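Local coordinates for protein calmodulin, putative (Entamoeba histolytica, PDB 4OCI) that binds calcium through an EF-hand loop and takes part in the initiation of phagocytosis of human erythrocytes, at residues D20-L25 against K53-S58; E27-V32 against S42-T47; L35-E40 against Q68-S73; D77-A82 against R101-I106. One frame throughout, in Å; residues are numbered along the deposited sequence.

Interaction 1 (D20-L25 against K53-S58). With CA (calcium ion), chain B.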
loop_
_atom_site.group_PDB
_atom_site.type_symbol
_atom_site.label_atom_id
_atom_site.label_comp_id
_atom_site.label_asym_id
_atom_site.label_seq_id
_atom_site.Cartn_x
_atom_site.Cartn_y
_atom_site.Cartn_z
ATOM N N ASP A 20 21.712 0.718 -1.685
ATOM C CA ASP A 20 21.674 1.802 -2.665
ATOM C C ASP A 20 21.220 3.126 -2.117
ATOM O O ASP A 20 21.147 4.086 -2.874
ATOM C CB ASP A 20 20.871 1.426 -3.919
ATOM C CG ASP A 20 19.341 1.188 -3.623
ATOM O OD1 ASP A 20 18.956 1.147 -2.428
ATOM O OD2 ASP A 20 18.549 0.982 -4.582
ATOM N N GLY A 21 20.912 3.203 -0.826
ATOM C CA GLY A 21 20.359 4.446 -0.195
ATOM C C GLY A 21 18.839 4.696 -0.369
ATOM O O GLY A 21 18.365 5.845 -0.181
ATOM N N TYR A 22 18.072 3.671 -0.734
ATOM C CA TYR A 22 16.637 3.773 -1.006
ATOM C C TYR A 22 15.942 2.643 -0.356
ATOM O O TYR A 22 16.364 1.546 -0.527
ATOM C CB TYR A 22 16.306 3.700 -2.526
ATOM C CG TYR A 22 16.837 4.968 -3.197
ATOM C CD1 TYR A 22 16.113 6.166 -3.170
ATOM C CD2 TYR A 22 18.112 4.969 -3.816
ATOM C CE1 TYR A 22 16.604 7.329 -3.763
ATOM C CE2 TYR A 22 18.634 6.145 -4.368
ATOM C CZ TYR A 22 17.872 7.299 -4.337
ATOM O OH TYR A 22 18.372 8.428 -4.896
ATOM N N LEU A 23 14.788 2.885 0.277
ATOM C CA LEU A 23 13.965 1.796 0.762
ATOM C C LEU A 23 12.924 1.343 -0.237
ATOM O O LEU A 23 12.319 2.208 -0.920
ATOM C CB LEU A 23 13.246 2.249 2.061
ATOM C CG LEU A 23 14.145 2.661 3.209
ATOM C CD1 LEU A 23 13.243 2.978 4.361
ATOM C CD2 LEU A 23 15.110 1.471 3.532
ATOM N N THR A 24 12.732 0.020 -0.345
ATOM C CA THR A 24 11.537 -0.538 -1.022
ATOM C C THR A 24 10.288 -0.290 -0.169
ATOM O O THR A 24 10.396 0.150 0.955
ATOM C CB THR A 24 11.629 -2.005 -1.266
ATOM O OG1 THR A 24 11.692 -2.669 -0.007
ATOM C CG2 THR A 24 12.865 -2.365 -2.120
ATOM N N LEU A 25 9.089 -0.594 -0.697
ATOM C CA LEU A 25 7.867 -0.467 0.077
ATOM C C LEU A 25 7.888 -1.387 1.276
ATOM O O LEU A 25 7.626 -0.931 2.381
ATOM C CB LEU A 25 6.683 -0.876 -0.836
ATOM C CG LEU A 25 5.347 -0.982 -0.108
ATOM C CD1 LEU A 25 4.908 0.307 0.510
ATOM C CD2 LEU A 25 4.362 -1.496 -1.250
ATOM N N LYS A 53 10.630 8.292 -5.108
ATOM C CA LYS A 53 11.033 8.409 -6.519
ATOM C C LYS A 53 10.925 7.044 -7.125
ATOM O O LYS A 53 10.690 6.009 -6.423
ATOM C CB LYS A 53 12.520 8.805 -6.580
ATOM C CG LYS A 53 13.026 9.957 -5.592
ATOM C CD LYS A 53 12.132 11.215 -5.523
ATOM C CE LYS A 53 12.393 12.231 -6.672
ATOM N NZ LYS A 53 12.055 11.594 -8.031
ATOM N N VAL A 54 11.226 6.984 -8.410
ATOM C CA VAL A 54 11.362 5.693 -9.033
ATOM C C VAL A 54 12.293 4.709 -8.333
ATOM O O VAL A 54 11.962 3.560 -8.218
ATOM C CB VAL A 54 11.709 5.808 -10.584
ATOM C CG1 VAL A 54 12.101 4.475 -11.098
ATOM C CG2 VAL A 54 10.455 6.335 -11.330
ATOM N N ARG A 55 13.472 5.151 -7.883
ATOM C CA ARG A 55 14.409 4.348 -7.126
ATOM C C ARG A 55 13.895 3.888 -5.750
ATOM O O ARG A 55 14.452 2.981 -5.127
ATOM C CB ARG A 55 15.723 5.171 -6.940
ATOM C CG ARG A 55 16.431 5.352 -8.260
ATOM C CD ARG A 55 17.828 5.856 -8.026
ATOM N NE ARG A 55 18.523 6.305 -9.239
ATOM C CZ ARG A 55 19.546 5.652 -9.805
ATOM N NH1 ARG A 55 19.970 4.480 -9.312
ATOM N NH2 ARG A 55 20.149 6.173 -10.879
ATOM N N GLY A 56 12.852 4.505 -5.216
ATOM C CA GLY A 56 12.458 4.095 -3.877
ATOM C C GLY A 56 12.427 5.337 -2.993
ATOM O O GLY A 56 12.304 6.451 -3.481
HETATM N N MSE A 57 12.497 5.135 -1.690
HETATM C CA MSE A 57 12.392 6.207 -0.760
HETATM C C MSE A 57 13.777 6.574 -0.191
HETATM O O MSE A 57 14.424 5.729 0.350
HETATM C CB MSE A 57 11.419 5.806 0.365
HETATM C CG MSE A 57 11.227 7.008 1.302
HETATM SE SE MSE A 57 10.158 6.431 2.735
HETATM C CE MSE A 57 8.528 7.183 1.837
ATOM N N SER A 58 14.215 7.812 -0.345
ATOM C CA SER A 58 15.549 8.258 0.103
ATOM C C SER A 58 15.474 8.573 1.580
ATOM O O SER A 58 14.386 8.548 2.175
ATOM C CB SER A 58 15.934 9.535 -0.677
ATOM O OG SER A 58 15.103 10.578 -0.187
HETATM CA CA CA B . 17.613 -0.060 -1.290
HETATM O O HOH W 1 19.664 3.024 -7.141
HETATM O O HOH W 2 16.623 -0.213 -3.122
HETATM O O HOH W 3 16.516 -1.740 -0.719
#

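Interaction 2 (E27-V32 against S42-T47)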
loop_
_atom_site.group_PDB
_atom_site.type_symbol
_atom_site.label_atom_id
_atom_site.label_comp_id
_atom_site.label_asym_id
_atom_site.label_seq_id
_atom_site.Cartn_x
_atom_site.Cartn_y
_atom_site.Cartn_z
ATOM N N GLU A 27 10.459 -2.603 3.002
ATOM C CA GLU A 27 11.441 -2.082 3.958
ATOM C C GLU A 27 10.945 -0.849 4.680
ATOM O O GLU A 27 11.187 -0.716 5.884
ATOM C CB GLU A 27 12.784 -1.748 3.287
ATOM C CG GLU A 27 13.498 -3.053 2.788
ATOM C CD GLU A 27 14.615 -2.803 1.755
ATOM O OE1 GLU A 27 14.716 -1.646 1.241
ATOM O OE2 GLU A 27 15.395 -3.789 1.434
ATOM N N PHE A 28 10.271 0.042 3.979
ATOM C CA PHE A 28 9.645 1.209 4.609
ATOM C C PHE A 28 8.599 0.831 5.635
ATOM O O PHE A 28 8.612 1.341 6.764
ATOM C CB PHE A 28 9.028 2.094 3.564
ATOM C CG PHE A 28 8.281 3.299 4.121
ATOM C CD1 PHE A 28 8.954 4.284 4.801
ATOM C CD2 PHE A 28 6.898 3.448 3.940
ATOM C CE1 PHE A 28 8.268 5.454 5.296
ATOM C CE2 PHE A 28 6.236 4.593 4.444
ATOM C CZ PHE A 28 6.906 5.566 5.114
ATOM N N GLU A 29 7.713 -0.101 5.252
ATOM C CA GLU A 29 6.650 -0.519 6.164
ATOM C C GLU A 29 7.257 -1.208 7.409
ATOM O O GLU A 29 6.861 -0.954 8.569
ATOM C CB GLU A 29 5.652 -1.494 5.472
ATOM C CG GLU A 29 4.503 -1.786 6.461
ATOM C CD GLU A 29 3.614 -3.037 6.137
ATOM O OE1 GLU A 29 3.753 -3.660 5.013
ATOM O OE2 GLU A 29 2.781 -3.374 7.055
ATOM N N SER A 30 8.241 -2.044 7.181
ATOM C CA SER A 30 8.835 -2.771 8.223
ATOM C C SER A 30 9.622 -1.799 9.224
ATOM O O SER A 30 9.524 -1.903 10.470
ATOM C CB SER A 30 9.595 -3.949 7.566
ATOM O OG SER A 30 10.725 -4.251 8.315
ATOM N N LEU A 31 10.240 -0.759 8.709
ATOM C CA LEU A 31 11.019 0.137 9.532
ATOM C C LEU A 31 10.134 1.000 10.349
ATOM O O LEU A 31 10.391 1.173 11.563
ATOM C CB LEU A 31 11.936 1.011 8.665
ATOM C CG LEU A 31 12.845 2.074 9.328
ATOM C CD1 LEU A 31 13.644 1.416 10.489
ATOM C CD2 LEU A 31 13.791 2.761 8.369
ATOM N N VAL A 32 9.081 1.521 9.730
ATOM C CA VAL A 32 8.089 2.383 10.402
ATOM C C VAL A 32 7.393 1.578 11.498
ATOM O O VAL A 32 7.219 2.083 12.635
ATOM C CB VAL A 32 7.126 2.966 9.298
ATOM C CG1 VAL A 32 5.705 2.882 9.656
ATOM C CG2 VAL A 32 7.647 4.383 8.752
ATOM N N SER A 42 -2.215 -0.196 4.350
ATOM C CA SER A 42 -2.519 0.531 3.088
ATOM C C SER A 42 -2.276 2.019 3.313
ATOM O O SER A 42 -2.076 2.731 2.371
ATOM C CB SER A 42 -3.966 0.320 2.612
ATOM O OG SER A 42 -4.932 0.872 3.562
ATOM N N ALA A 43 -2.346 2.503 4.532
ATOM C CA ALA A 43 -2.098 3.935 4.795
ATOM C C ALA A 43 -0.557 4.217 4.733
ATOM O O ALA A 43 -0.103 5.243 4.177
ATOM C CB ALA A 43 -2.662 4.360 6.247
ATOM N N ILE A 44 0.205 3.313 5.311
ATOM C CA ILE A 44 1.701 3.339 5.194
ATOM C C ILE A 44 2.096 3.287 3.703
ATOM O O ILE A 44 2.930 4.055 3.262
ATOM C CB ILE A 44 2.336 2.097 5.967
ATOM C CG1 ILE A 44 2.034 2.307 7.485
ATOM C CG2 ILE A 44 3.913 2.071 5.764
ATOM C CD1 ILE A 44 2.520 1.156 8.464
ATOM N N ALA A 45 1.482 2.398 2.930
ATOM C CA ALA A 45 1.788 2.192 1.513
ATOM C C ALA A 45 1.403 3.396 0.691
ATOM O O ALA A 45 2.103 3.781 -0.253
ATOM C CB ALA A 45 1.087 0.864 0.966
ATOM N N SER A 46 0.294 4.014 1.061
ATOM C CA SER A 46 -0.147 5.218 0.421
ATOM C C SER A 46 0.859 6.378 0.629
ATOM O O SER A 46 1.124 7.129 -0.263
ATOM C CB SER A 46 -1.492 5.601 1.039
ATOM O OG SER A 46 -1.967 6.724 0.395
ATOM N N THR A 47 1.390 6.544 1.843
ATOM C CA THR A 47 2.442 7.548 2.099
ATOM C C THR A 47 3.673 7.226 1.263
ATOM O O THR A 47 4.269 8.103 0.661
ATOM C CB THR A 47 2.823 7.524 3.624
ATOM O OG1 THR A 47 1.624 7.767 4.379
ATOM C CG2 THR A 47 3.941 8.553 4.011
#

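Interaction 3 (L35-E40 against Q68-S73)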
loop_
_atom_site.group_PDB
_atom_site.type_symbol
_atom_site.label_atom_id
_atom_site.label_comp_id
_atom_site.label_asym_id
_atom_site.label_seq_id
_atom_site.Cartn_x
_atom_site.Cartn_y
_atom_site.Cartn_z
ATOM N N LEU A 35 9.829 1.108 14.414
ATOM C CA LEU A 35 9.914 2.373 15.119
ATOM C C LEU A 35 8.680 2.734 15.923
ATOM O O LEU A 35 8.705 3.702 16.655
ATOM C CB LEU A 35 10.266 3.503 14.123
ATOM C CG LEU A 35 11.606 3.324 13.444
ATOM C CD1 LEU A 35 11.864 4.371 12.342
ATOM C CD2 LEU A 35 12.738 3.293 14.470
ATOM N N GLY A 36 7.591 1.980 15.809
ATOM C CA GLY A 36 6.508 2.097 16.750
ATOM C C GLY A 36 5.166 2.553 16.171
ATOM O O GLY A 36 4.152 2.555 16.895
ATOM N N VAL A 37 5.134 2.873 14.883
ATOM C CA VAL A 37 3.902 3.338 14.231
ATOM C C VAL A 37 2.848 2.229 14.195
ATOM O O VAL A 37 3.164 1.076 13.878
ATOM C CB VAL A 37 4.200 3.939 12.813
ATOM C CG1 VAL A 37 2.944 4.183 12.045
ATOM C CG2 VAL A 37 5.000 5.271 12.963
ATOM N N VAL A 38 1.638 2.579 14.628
ATOM C CA VAL A 38 0.473 1.703 14.644
ATOM C C VAL A 38 -0.538 2.265 13.679
ATOM O O VAL A 38 -1.159 3.290 13.938
ATOM C CB VAL A 38 -0.194 1.590 16.049
ATOM C CG1 VAL A 38 -1.566 0.957 15.903
ATOM C CG2 VAL A 38 0.619 0.704 16.958
HETATM N N MSE A 39 -0.689 1.597 12.538
HETATM C CA MSE A 39 -1.637 2.034 11.521
HETATM C C MSE A 39 -1.762 1.027 10.358
HETATM O O MSE A 39 -0.975 0.116 10.274
HETATM C CB MSE A 39 -1.236 3.445 10.999
HETATM C CG MSE A 39 -0.179 3.451 9.979
HETATM SE SE MSE A 39 0.365 5.269 9.357
HETATM C CE MSE A 39 -1.279 6.318 9.090
ATOM N N GLU A 40 -2.791 1.194 9.496
ATOM C CA GLU A 40 -3.122 0.243 8.468
ATOM C C GLU A 40 -1.971 0.205 7.502
ATOM O O GLU A 40 -1.440 1.242 7.163
ATOM C CB GLU A 40 -4.324 0.699 7.652
ATOM C CG GLU A 40 -5.551 0.777 8.425
ATOM C CD GLU A 40 -6.336 2.019 8.105
ATOM O OE1 GLU A 40 -7.594 1.934 8.144
ATOM O OE2 GLU A 40 -5.719 3.090 7.841
ATOM N N GLN A 68 5.594 12.639 9.822
ATOM C CA GLN A 68 4.185 12.821 9.555
ATOM C C GLN A 68 3.349 11.625 9.964
ATOM O O GLN A 68 2.323 11.805 10.620
ATOM C CB GLN A 68 3.956 13.250 8.136
ATOM C CG GLN A 68 2.590 12.958 7.566
ATOM C CD GLN A 68 2.599 13.035 6.037
ATOM O OE1 GLN A 68 2.280 12.045 5.330
ATOM N NE2 GLN A 68 2.997 14.218 5.507
ATOM N N LEU A 69 3.793 10.404 9.635
ATOM C CA LEU A 69 3.214 9.208 10.219
ATOM C C LEU A 69 3.101 9.290 11.729
ATOM O O LEU A 69 2.085 8.883 12.293
ATOM C CB LEU A 69 3.946 7.918 9.773
ATOM C CG LEU A 69 3.877 7.724 8.260
ATOM C CD1 LEU A 69 4.549 6.418 7.759
ATOM C CD2 LEU A 69 2.450 7.887 7.708
ATOM N N LYS A 70 4.123 9.810 12.394
ATOM C CA LYS A 70 4.160 9.845 13.862
ATOM C C LYS A 70 3.049 10.691 14.458
ATOM O O LYS A 70 2.489 10.316 15.516
ATOM C CB LYS A 70 5.504 10.270 14.415
ATOM C CG LYS A 70 6.387 9.137 14.711
ATOM C CD LYS A 70 7.609 9.620 15.440
ATOM C CE LYS A 70 8.070 10.987 14.938
ATOM N NZ LYS A 70 9.408 11.362 15.506
ATOM N N THR A 71 2.698 11.782 13.773
ATOM C CA THR A 71 1.591 12.640 14.173
ATOM C C THR A 71 0.287 11.968 13.854
ATOM O O THR A 71 -0.590 11.881 14.713
ATOM C CB THR A 71 1.657 14.087 13.517
ATOM O OG1 THR A 71 1.274 14.047 12.129
ATOM C CG2 THR A 71 3.072 14.671 13.643
ATOM N N LYS A 72 0.167 11.470 12.624
ATOM C CA LYS A 72 -1.065 10.795 12.160
ATOM C C LYS A 72 -1.426 9.452 12.861
ATOM O O LYS A 72 -2.340 8.738 12.410
ATOM C CB LYS A 72 -1.051 10.612 10.628
ATOM C CG LYS A 72 -1.234 11.910 9.857
ATOM C CD LYS A 72 -1.717 11.665 8.424
ATOM C CE LYS A 72 -0.635 11.027 7.538
ATOM N NZ LYS A 72 -0.662 11.602 6.128
ATOM N N SER A 73 -0.726 9.064 13.923
ATOM C CA SER A 73 -1.009 7.735 14.493
ATOM C C SER A 73 -0.549 7.702 15.932
ATOM O O SER A 73 -0.165 8.741 16.494
ATOM C CB SER A 73 -0.271 6.676 13.711
ATOM O OG SER A 73 1.107 6.893 13.920
#

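Interaction 4 (D77-A82 against R101-I106)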
loop_
_atom_site.group_PDB
_atom_site.type_symbol
_atom_site.label_atom_id
_atom_site.label_comp_id
_atom_site.label_asym_id
_atom_site.label_seq_id
_atom_site.Cartn_x
_atom_site.Cartn_y
_atom_site.Cartn_z
ATOM N N ASP A 77 2.952 1.790 23.064
ATOM C CA ASP A 77 3.191 2.326 24.444
ATOM C C ASP A 77 2.160 3.375 24.881
ATOM O O ASP A 77 1.694 3.405 26.045
ATOM C CB ASP A 77 4.573 2.983 24.554
ATOM N N GLU A 78 1.825 4.232 23.930
ATOM C CA GLU A 78 0.927 5.331 24.140
ATOM C C GLU A 78 -0.478 4.782 24.425
ATOM O O GLU A 78 -1.135 5.185 25.402
ATOM C CB GLU A 78 0.927 6.189 22.870
ATOM C CG GLU A 78 0.997 7.697 23.044
ATOM C CD GLU A 78 0.853 8.455 21.697
ATOM O OE1 GLU A 78 1.051 7.839 20.588
ATOM O OE2 GLU A 78 0.521 9.681 21.758
ATOM N N ILE A 79 -0.938 3.846 23.590
ATOM C CA ILE A 79 -2.278 3.325 23.838
ATOM C C ILE A 79 -2.328 2.524 25.137
ATOM O O ILE A 79 -3.291 2.644 25.947
ATOM C CB ILE A 79 -2.916 2.672 22.668
ATOM C CG1 ILE A 79 -4.339 2.292 23.072
ATOM C CG2 ILE A 79 -2.176 1.429 22.234
ATOM C CD1 ILE A 79 -5.343 2.502 21.961
ATOM N N LYS A 80 -1.266 1.754 25.386
ATOM C CA LYS A 80 -1.265 0.943 26.560
ATOM C C LYS A 80 -1.243 1.763 27.827
ATOM O O LYS A 80 -2.074 1.522 28.724
ATOM C CB LYS A 80 -0.170 -0.082 26.540
ATOM C CG LYS A 80 -0.717 -1.373 26.158
ATOM C CD LYS A 80 -0.099 -1.876 24.858
ATOM C CE LYS A 80 0.484 -3.341 25.026
ATOM N NZ LYS A 80 -0.436 -4.337 25.725
ATOM N N THR A 81 -0.334 2.730 27.928
ATOM C CA THR A 81 -0.381 3.664 29.065
ATOM C C THR A 81 -1.767 4.253 29.299
ATOM O O THR A 81 -2.241 4.310 30.427
ATOM C CB THR A 81 0.583 4.817 28.858
ATOM O OG1 THR A 81 1.854 4.260 28.476
ATOM C CG2 THR A 81 0.675 5.722 30.137
ATOM N N ALA A 82 -2.410 4.714 28.230
ATOM C CA ALA A 82 -3.732 5.318 28.398
ATOM C C ALA A 82 -4.743 4.262 28.842
ATOM O O ALA A 82 -5.619 4.560 29.650
ATOM C CB ALA A 82 -4.197 6.010 27.122
ATOM N N ARG A 101 -12.848 7.667 23.710
ATOM C CA ARG A 101 -12.087 8.871 24.080
ATOM C C ARG A 101 -10.596 8.763 23.721
ATOM O O ARG A 101 -10.006 9.699 23.117
ATOM C CB ARG A 101 -12.266 9.287 25.576
ATOM C CG ARG A 101 -11.597 10.626 25.907
ATOM C CD ARG A 101 -11.686 10.944 27.406
ATOM N NE ARG A 101 -11.341 9.706 28.131
ATOM C CZ ARG A 101 -10.089 9.242 28.364
ATOM N NH1 ARG A 101 -9.018 9.932 27.962
ATOM N NH2 ARG A 101 -9.895 8.059 28.993
ATOM N N ILE A 102 -9.998 7.652 24.115
ATOM C CA ILE A 102 -8.570 7.443 23.978
ATOM C C ILE A 102 -8.179 7.475 22.520
ATOM O O ILE A 102 -7.189 8.091 22.156
ATOM C CB ILE A 102 -8.152 6.034 24.470
ATOM C CG1 ILE A 102 -8.489 5.779 25.942
ATOM C CG2 ILE A 102 -6.636 5.710 24.102
ATOM C CD1 ILE A 102 -7.850 6.618 26.826
ATOM N N LEU A 103 -8.922 6.750 21.702
ATOM C CA LEU A 103 -8.677 6.639 20.264
ATOM C C LEU A 103 -8.939 7.994 19.591
ATOM O O LEU A 103 -8.286 8.318 18.594
ATOM C CB LEU A 103 -9.562 5.543 19.609
ATOM C CG LEU A 103 -9.324 4.069 19.986
ATOM C CD1 LEU A 103 -10.486 3.198 19.506
ATOM C CD2 LEU A 103 -8.023 3.560 19.366
ATOM N N SER A 104 -9.878 8.784 20.110
ATOM C CA SER A 104 -10.038 10.146 19.620
ATOM C C SER A 104 -8.837 10.966 19.959
ATOM O O SER A 104 -8.386 11.772 19.173
ATOM C CB SER A 104 -11.310 10.778 20.160
ATOM O OG SER A 104 -12.381 10.050 19.637
ATOM N N THR A 105 -8.284 10.726 21.117
ATOM C CA THR A 105 -7.251 11.549 21.666
ATOM C C THR A 105 -5.882 11.345 21.072
ATOM O O THR A 105 -5.239 12.336 20.739
ATOM C CB THR A 105 -7.221 11.338 23.178
ATOM O OG1 THR A 105 -8.370 11.991 23.710
ATOM C CG2 THR A 105 -5.981 11.904 23.837
ATOM N N ILE A 106 -5.440 10.102 20.912
ATOM C CA ILE A 106 -4.008 9.791 20.726
ATOM C C ILE A 106 -3.496 9.571 19.289
ATOM O O ILE A 106 -2.260 9.511 19.038
ATOM C CB ILE A 106 -3.534 8.622 21.602
ATOM C CG1 ILE A 106 -4.149 7.325 21.109
ATOM C CG2 ILE A 106 -3.810 8.900 23.094
ATOM C CD1 ILE A 106 -3.802 6.252 21.955
#

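Interaction 1 (D20-L25 against K53-S58)
Leu23 and Met57 pair backbone to backbone as a single antiparallel hydrogen-bonded bridge. Leu23 N donates to Met57 O at 2.9 Å, and Met57 N returns the bond to Leu23 O at 3.0 Å, in the carbonyl plane on a lone pair. Beside this pair the CA-H of Tyr22 points at Met57 O, 3.2 Å from Tyr22 CA. Gly56, without a side chain, lets the backbones close up: its CA lies 3.5 Å from Leu23 O.

The main side-chain contact is a CH-pi interaction. Arg55 CB sits over the centre of the Tyr22 ring, 3.7 Å from its centroid and 2° off the normal, while Arg55 CD passes the CE2 side. A chi1 of -68° sets Tyr22 CG anti to the carbonyl carbon; the ring beyond has Arg55 CB over one face and Ser58 CB near CE1.

Metal bonds hold the same loop. Asp20 OD1 (2.1 Å from the calcium ion) and Tyr22 O are ligands, completed by Asp16, Asp18 and two waters. Asp20 OD1 also accepts from Tyr22 N, an Asx turn. One water bound to Arg55 NH1 reaches Asp20 OD2 weakly.

The bridge joins the calcium loop of one helix-loop-helix to the second loop, as in paired EF-hands. Leu23 and Met57 turn into the core, meeting Leu31 and Phe28 of helix 25-34 respectively; Met57 also touches helix 59-71, and Tyr48 OH of helix 41-50 bonds Leu23 O.

Interaction 2 (E27-V32 against S42-T47)
Phe28 meets Ile44 first, the residue of segment 42-47, on helix 41-50, that carries most of this contact. A chi1 of 177° sets Phe28 CG anti to the backbone N. In the ring beyond, CE2 lies 3.7 Å from Ile44 CG2, and Ile44 O sits at the ring edge, in plane, 3.6 Å from Phe28 CE2. Farther round, Phe28 CZ approaches Thr47 CG2 more loosely; Thr47 OG1 bonds Ala43 O in its own helix, on the opposite face from Thr47 N.

Glu29 follows, using only its aliphatic part: CB and CG lie against the Ile44 CG2 methyl, and the two side chains cross at about a right angle. The carboxylate continues to Arg33, in a salt bridge, and to Thr41 OG1. One turn on from Phe28, Val32 CG1 touches Ile44 CD1 at 3.8 Å, the side chains sliding past each other in opposite directions.

The segment axes approach to 9.9 Å at 121°, joining the exiting helix of the first EF-hand to the entering helix of the second. No hydrogen bond spans them, and the polar groups are settled elsewhere. The contact is therefore held by shape and apolar packing round the CG2 and CD1 branches of Ile44.

Interaction 3 (L35-E40 against Q68-S73)
Met39 and Leu69 make the closest apolar contact here, with Met39 SE (the residue is selenomethionine) lying 3.7 Å from Leu69 CD2. The two side chains cross at about a right angle. Met39 CG stands between its own backbone N and carbonyl carbon (chi1 82°), and beyond it the chain bends at chi3, leaving CE near Lys72 O. Val37 adds two branches to the same patch: CG2 faces Leu69 CB at 4.3 Å and, at its limit, Lys70 CG, while CG1 approaches Ser73 OG at 3.8 Å. Phe28 and Val32 reach Leu69 from helix 25-34.

Contacts with polar atoms are van der Waals in kind, for no hydrogen bond crosses between 35-40 and 68-73. Ser73 CB comes within 3.5 Å of Val38 O. The Ser73 hydroxyl instead donates back to Leu69 O at 2.8 Å, tilted 34° from the carbonyl plane, and so ties Ser73, just past the end of helix 59-71, back to its last turn. Gln68 O is gripped twice, by Lys72 N and by Thr71 OG1, the latter on a lone pair.

Bonds also hold residues 35-40 outside this contact. Gly36 closes helix 25-34 in a Schellman motif with positive phi, and Arg33 NH2 bonds Met39 O. Val38 adds backbone bonds to Phe74, past the end of the opposite segment.

Residues 35-40 thus form the connection between two consecutive helix-loop-helix units, packed on the end of the last helix of the second: the linker of an EF-hand pair.

Interaction 4 (D77-A82 against R101-I106)
Ile79 and Ala82 face Ile102, Leu103 and Ile106 across the two helices of an EF-hand helix-loop-helix, helix 76-86 entering and helix 96-106 leaving. Ile79 meets all three. Its CD1 touches Leu103 CD2 at 3.9 Å and Ile102 CG2 at 4.1 Å, and Ile106 CD1 lies 3.8 Å from Ile79 CB. The Ile79 and Ile106 side chains cross at about a right angle. Ile106 CG1 stands between its backbone N and carbonyl carbon (chi1 69°), and CD1 beyond it lies over the backbone of helix 76-86, close to Ile79 CA. One turn along, Ala82 CB fits against both branches of Ile102, with Ile102 CD1 at 3.7 Å and CG2 slightly farther.

At the border of this apolar patch the extended chain of Glu78 runs past Ile106 in the opposite direction. Glu78 OE2 comes no closer than 3.9 Å to Ile106 O, and no hydrogen bond is made there.

The short segment axes approach to 10.6 Å and make an angle of 142°, so the helices run roughly antiparallel. Phe74, before the entering helix, touches both Ile79 and Ile106, and Ile115 of helix 112-122 backs Leu103. Glu78 N donates to Asn75 OD1 near the helix start.

Farther out, threonines double the grip on carbonyls within each helix. Arg101 O takes Thr105 N and Thr105 OG1, and Asp77 O is met from opposite faces of its plane by Thr81 N and by Thr81 OG1 at 2.6 Å.

In the fold
Interactions 1, 2 and 3 belong to one EF-hand pair, built from helices 9-15, 25-34, 41-50 and 59-71. Interaction 1 joins the two loops, and about 20 Å away, centre to centre, interaction 3 packs the linker on the last helix. Interaction 2 touches both: Met57 SE and Leu69 CD1 both approach Phe28. Along the chain, 27-32 and 42-47 fall within the span from 20-25 to 53-58, whereas the segments of interaction 3 alternate with those of 1 and 2. Interaction 4 follows in series, about 32 Å from interaction 1 between centres, in a second lobe of helices and a small two-stranded sheet. The short link from 68-73 to 77-82 connects the lobes, consistent with a calmodulin-like two-lobed plan.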